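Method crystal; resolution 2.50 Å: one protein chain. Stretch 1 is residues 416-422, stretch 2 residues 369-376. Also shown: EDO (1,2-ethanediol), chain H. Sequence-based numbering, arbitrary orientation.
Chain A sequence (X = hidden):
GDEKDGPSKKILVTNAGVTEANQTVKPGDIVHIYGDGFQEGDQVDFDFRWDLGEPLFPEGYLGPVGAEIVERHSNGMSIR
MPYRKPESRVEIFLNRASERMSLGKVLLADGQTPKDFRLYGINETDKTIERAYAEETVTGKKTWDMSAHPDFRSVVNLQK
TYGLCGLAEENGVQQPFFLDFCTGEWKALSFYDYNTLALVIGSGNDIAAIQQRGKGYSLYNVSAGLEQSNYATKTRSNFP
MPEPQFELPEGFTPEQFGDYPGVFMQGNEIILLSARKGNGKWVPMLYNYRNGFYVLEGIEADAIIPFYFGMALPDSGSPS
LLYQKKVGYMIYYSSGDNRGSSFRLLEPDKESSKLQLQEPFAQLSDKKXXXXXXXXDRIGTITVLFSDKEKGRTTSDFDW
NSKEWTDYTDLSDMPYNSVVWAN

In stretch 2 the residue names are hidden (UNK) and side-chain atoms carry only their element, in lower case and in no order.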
ATOM      1  N   TYR A 416      17.851 -16.407  32.466  1.00 72.27           N
ATOM      2  CA  TYR A 416      18.378 -16.158  31.121  1.00 67.18           C
ATOM      3  C   TYR A 416      19.329 -14.965  31.117  1.00 67.04           C
ATOM      4  O   TYR A 416      19.165 -14.029  31.901  1.00 65.37           O
ATOM      5  CB  TYR A 416      17.244 -15.828  30.138  1.00 62.06           C
ATOM      6  CG  TYR A 416      16.006 -16.693  30.224  1.00 61.19           C
ATOM      7  CD1 TYR A 416      16.057 -18.047  29.932  1.00 61.87           C
ATOM      8  CD2 TYR A 416      14.774 -16.142  30.564  1.00 60.49           C
ATOM      9  CE1 TYR A 416      14.922 -18.839  29.999  1.00 63.27           C
ATOM     10  CE2 TYR A 416      13.631 -16.927  30.632  1.00 61.44           C
ATOM     11  CZ  TYR A 416      13.713 -18.272  30.347  1.00 62.70           C
ATOM     12  OH  TYR A 416      12.587 -19.057  30.412  1.00 64.43           O
ATOM     13  N   ASN A 417      20.305 -14.996  30.211  1.00 68.74           N
ATOM     14  CA  ASN A 417      21.142 -13.824  29.910  1.00 69.10           C
ATOM     15  C   ASN A 417      20.698 -13.107  28.638  1.00 64.20           C
ATOM     16  O   ASN A 417      21.010 -11.930  28.445  1.00 63.00           O
ATOM     17  CB  ASN A 417      22.619 -14.219  29.768  1.00 72.71           C
ATOM     18  CG  ASN A 417      23.361 -14.208  31.091  1.00 76.59           C
ATOM     19  OD1 ASN A 417      23.230 -13.271  31.880  1.00 76.20           O
ATOM     20  ND2 ASN A 417      24.158 -15.243  31.334  1.00 80.68           N
ATOM     21  N   SER A 418      19.991 -13.824  27.770  1.00 61.55           N
ATOM     22  CA  SER A 418      19.457 -13.246  26.546  1.00 57.45           C
ATOM     23  C   SER A 418      17.979 -13.556  26.431  1.00 54.33           C
ATOM     24  O   SER A 418      17.559 -14.703  26.610  1.00 52.79           O
ATOM     25  CB  SER A 418      20.191 -13.807  25.331  1.00 57.72           C
ATOM     26  OG  SER A 418      21.588 -13.634  25.462  1.00 60.71           O
ATOM     27  N   VAL A 419      17.193 -12.524  26.145  1.00 52.07           N
ATOM     28  CA  VAL A 419      15.794 -12.701  25.771  1.00 51.22           C
ATOM     29  C   VAL A 419      15.533 -11.961  24.470  1.00 48.24           C
ATOM     30  O   VAL A 419      16.229 -10.999  24.149  1.00 47.63           O
ATOM     31  CB  VAL A 419      14.814 -12.209  26.855  1.00 52.37           C
ATOM     32  CG1 VAL A 419      14.909 -13.093  28.089  1.00 55.38           C
ATOM     33  CG2 VAL A 419      15.058 -10.746  27.205  1.00 51.73           C
ATOM     34  N   VAL A 420      14.526 -12.412  23.733  1.00 47.39           N
ATOM     35  CA  VAL A 420      14.212 -11.846  22.432  1.00 44.24           C
ATOM     36  C   VAL A 420      12.712 -11.853  22.186  1.00 42.93           C
ATOM     37  O   VAL A 420      12.037 -12.848  22.439  1.00 44.28           O
ATOM     38  CB  VAL A 420      14.948 -12.611  21.302  1.00 44.21           C
ATOM     39  CG1 VAL A 420      14.697 -14.114  21.395  1.00 45.85           C
ATOM     40  CG2 VAL A 420      14.543 -12.083  19.934  1.00 43.00           C
ATOM     41  N   TRP A 421      12.191 -10.729  21.706  1.00 42.32           N
ATOM     42  CA  TRP A 421      10.815 -10.663  21.227  1.00 42.97           C
ATOM     43  C   TRP A 421      10.744 -11.264  19.822  1.00 42.13           C
ATOM     44  O   TRP A 421      11.631 -11.030  18.998  1.00 41.33           O
ATOM     45  CB  TRP A 421      10.334  -9.214  21.172  1.00 43.04           C
ATOM     46  CG  TRP A 421       9.872  -8.643  22.482  1.00 43.82           C
ATOM     47  CD1 TRP A 421      10.460  -7.638  23.188  1.00 43.19           C
ATOM     48  CD2 TRP A 421       8.710  -9.030  23.224  1.00 45.36           C
ATOM     49  NE1 TRP A 421       9.742  -7.378  24.323  1.00 45.51           N
ATOM     50  CE2 TRP A 421       8.664  -8.216  24.372  1.00 46.58           C
ATOM     51  CE3 TRP A 421       7.708  -9.983  23.028  1.00 46.62           C
ATOM     52  CZ2 TRP A 421       7.652  -8.325  25.329  1.00 49.23           C
ATOM     53  CZ3 TRP A 421       6.702 -10.096  23.980  1.00 49.98           C
ATOM     54  CH2 TRP A 421       6.682  -9.269  25.117  1.00 51.15           C
ATOM     55  N   ALA A 422       9.694 -12.031  19.543  1.00 43.37           N
ATOM     56  CA  ALA A 422       9.560 -12.655  18.229  1.00 42.88           C
ATOM     57  C   ALA A 422       8.134 -12.985  17.851  1.00 44.65           C
ATOM     58  O   ALA A 422       7.301 -13.273  18.707  1.00 46.32           O
ATOM     59  CB  ALA A 422      10.404 -13.915  18.156  1.00 42.93           C
ATOM     60  N   UNK A 369      22.456  -4.132  32.656  1.00 70.56           N
ATOM     61  CA  UNK A 369      21.675  -4.589  31.509  1.00 63.91           C
ATOM     62  C   UNK A 369      22.427  -5.715  30.817  1.00 62.27           C
ATOM     63  O   UNK A 369      23.594  -5.551  30.483  1.00 62.50           O
ATOM     64  c   UNK A 369      20.655  -2.317  31.101  1.00 63.17           C
ATOM     65  c   UNK A 369      20.741  -3.989  29.243  1.00 59.67           C
ATOM     66  c   UNK A 369      21.451  -3.459  30.485  1.00 62.53           C
ATOM     67  N   UNK A 370      21.759  -6.847  30.606  1.00 61.68           N
ATOM     68  CA  UNK A 370      22.373  -8.007  29.935  1.00 62.26           C
ATOM     69  C   UNK A 370      21.711  -8.394  28.610  1.00 58.60           C
ATOM     70  O   UNK A 370      22.264  -9.193  27.854  1.00 57.48           O
ATOM     71  c   UNK A 370      23.424  -9.060  31.959  1.00 68.51           C
ATOM     72  c   UNK A 370      21.018  -9.561  31.406  1.00 65.36           C
ATOM     73  c   UNK A 370      22.404  -9.253  30.847  1.00 65.49           C
ATOM     74  N   UNK A 371      20.532  -7.841  28.338  1.00 56.06           N
ATOM     75  CA  UNK A 371      19.874  -8.045  27.064  1.00 53.80           C
ATOM     76  C   UNK A 371      18.950  -6.874  26.762  1.00 52.75           C
ATOM     77  O   UNK A 371      18.352  -6.295  27.673  1.00 51.66           O
ATOM     78  o   UNK A 371      18.734  -9.756  25.768  1.00 56.27           O
ATOM     79  c   UNK A 371      19.075  -9.346  27.081  1.00 55.29           C
ATOM     80  N   UNK A 372      18.862  -6.520  25.480  1.00 51.21           N
ATOM     81  CA  UNK A 372      17.910  -5.523  24.992  1.00 48.53           C
ATOM     82  C   UNK A 372      17.237  -6.084  23.746  1.00 45.17           C
ATOM     83  O   UNK A 372      17.891  -6.698  22.905  1.00 42.85           O
ATOM     84  c   UNK A 372      18.600  -4.188  24.629  1.00 49.35           C
ATOM     85  c   UNK A 372      20.111  -2.343  25.536  1.00 52.11           C
ATOM     86  c   UNK A 372      17.566  -3.143  24.221  1.00 49.06           C
ATOM     87  c   UNK A 372      19.435  -3.670  25.802  1.00 50.95           C
ATOM     88  N   UNK A 373      15.935  -5.856  23.623  1.00 44.41           N
ATOM     89  CA  UNK A 373      15.189  -6.330  22.462  1.00 42.75           C
ATOM     90  C   UNK A 373      13.906  -5.508  22.278  1.00 42.82           C
ATOM     91  O   UNK A 373      13.517  -4.765  23.180  1.00 43.98           O
ATOM     92  o   UNK A 373      14.248  -8.312  21.398  1.00 41.26           O
ATOM     93  c   UNK A 373      14.902  -7.840  22.582  1.00 42.58           C
ATOM     94  c   UNK A 373      14.059  -8.145  23.825  1.00 43.93           C
ATOM     95  N   UNK A 374      13.271  -5.630  21.109  1.00 41.42           N
ATOM     96  CA  UNK A 374      12.175  -4.741  20.721  1.00 42.58           C
ATOM     97  C   UNK A 374      10.909  -5.492  20.358  1.00 43.86           C
ATOM     98  O   UNK A 374      10.952  -6.449  19.592  1.00 42.91           O
ATOM     99  c   UNK A 374      13.795  -3.045  19.761  1.00 41.98           C
ATOM    100  n   UNK A 374      13.600  -1.737  19.828  1.00 43.41           N
ATOM    101  c   UNK A 374      12.572  -3.899  19.510  1.00 42.24           C
ATOM    102  o   UNK A 374      14.903  -3.556  19.877  1.00 41.10           O
ATOM    103  N   UNK A 375       9.784  -5.039  20.900  1.00 47.20           N
ATOM    104  CA  UNK A 375       8.484  -5.577  20.542  1.00 51.46           C
ATOM    105  C   UNK A 375       7.891  -4.662  19.478  1.00 52.64           C
ATOM    106  O   UNK A 375       7.503  -3.530  19.772  1.00 52.01           O
ATOM    107  n   UNK A 375       3.152  -6.818  24.283  1.00 75.86           N
ATOM    108  c   UNK A 375       4.379  -6.497  24.682  1.00 73.14           C
ATOM    109  c   UNK A 375       5.195  -6.371  22.355  1.00 66.55           C
ATOM    110  n   UNK A 375       4.638  -6.392  25.979  1.00 74.99           N
ATOM    111  n   UNK A 375       5.356  -6.295  23.801  1.00 69.79           N
ATOM    112  c   UNK A 375       6.482  -6.701  21.620  1.00 61.34           C
ATOM    113  c   UNK A 375       7.565  -5.643  21.766  1.00 55.89           C
ATOM    114  N   UNK A 376       7.822  -5.153  18.243  1.00 53.43           N
ATOM    115  CA  UNK A 376       7.526  -4.286  17.101  1.00 55.81           C
ATOM    116  C   UNK A 376       6.052  -3.978  16.852  1.00 56.61           C
ATOM    117  O   UNK A 376       5.753  -3.212  15.946  1.00 57.44           O
ATOM    118  c   UNK A 376       8.177  -4.845  15.833  1.00 58.25           C
ATOM    119  c   UNK A 376      10.250  -5.526  14.592  1.00 59.34           C
ATOM    120  c   UNK A 376      10.377  -3.724  16.331  1.00 58.39           C
ATOM    121  c   UNK A 376       9.698  -5.024  15.919  1.00 58.75           C
TER
HETATM  122  C1  EDO H 506      19.152  -4.101  20.250  1.00 51.08           C
HETATM  123  O1  EDO H 506      19.334  -5.513  20.106  1.00 56.80           O
HETATM  124  C2  EDO H 506      17.688  -3.777  19.993  1.00 54.48           C
HETATM  125  O2  EDO H 506      17.408  -2.390  20.230  1.00 55.18           O

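Position 369 carries three side-chain carbons, one bonded to CA and bearing the other two, and all are out of reach of stretch 1. That fork at the first carbon, with no heteroatom, is Val 369. Position 370 repeats the pattern, three carbons forked at the first, but its CA-to-CB bond points toward stretch 1, and one branch carbon lies 4.2 Å from OD1 of Asn 417. It is Val 370. Its backbone O sits 3.1 Å from the O of Asn 417, two acceptors facing each other without a bond between them.

At position 371 a single carbon carries a single oxygen, which accepts the N-H of Val 419: Ser 371. Its OG lies 3.2 Å from the N of Val 419, the hydrogen bond nearly straight at 163°, while its CB packs 3.5 Å from the O of Asn 417. Position 372 has four carbons, forked at the first, with one arm two carbons long. Its CA-to-CB bond points away from stretch 1, and the side chain makes no contact there. This is Ile 372, whose backbone O receives a weak hydrogen bond from O1 of the ethanediol, 3.4 Å away.

Position 373 shows one carbon bearing an oxygen and a carbon. The oxygen takes the N-H of Trp 421, 3.2 Å from its N at an angle of 170°, and the carbon lies 3.7 Å from CD1 of Trp 421. This is Thr 373. Position 374 has two carbons, the second carrying an oxygen and a nitrogen. Its CA-to-CB bond points away from stretch 1, yet its backbone O lies 3.2 Å from CB of Trp 421. It is Asn 374.

Position 375 extends three carbons, a nitrogen, then a carbon holding two more nitrogens, spread over the indole: Arg 375. CB stands 3.6 Å from the centroid of the five-membered ring of Trp 421, almost on its normal, and NE lies 3.4 Å from CZ2 of Trp 421. Position 376 has four carbons forked at the second and makes no contact with stretch 1: Leu 376.

The two strands run nearly parallel, 13° apart, but the cross-strand hydrogen bonds pair backbone N-H groups with side-chain hydroxyls. Ser 371 and Thr 373, two residues apart, whose CA-to-CB bonds point toward stretch 1, meet Val 419 and Trp 421 at the same spacing. Trp 421 also has the largest covered area, its ring face overlaid by Arg 375. The rule is that hydroxyls on short side chains accept the backbone N-H groups, then a long side chain is carried across one face of an indole.

Stretch 2 369-376: VVSITNRL
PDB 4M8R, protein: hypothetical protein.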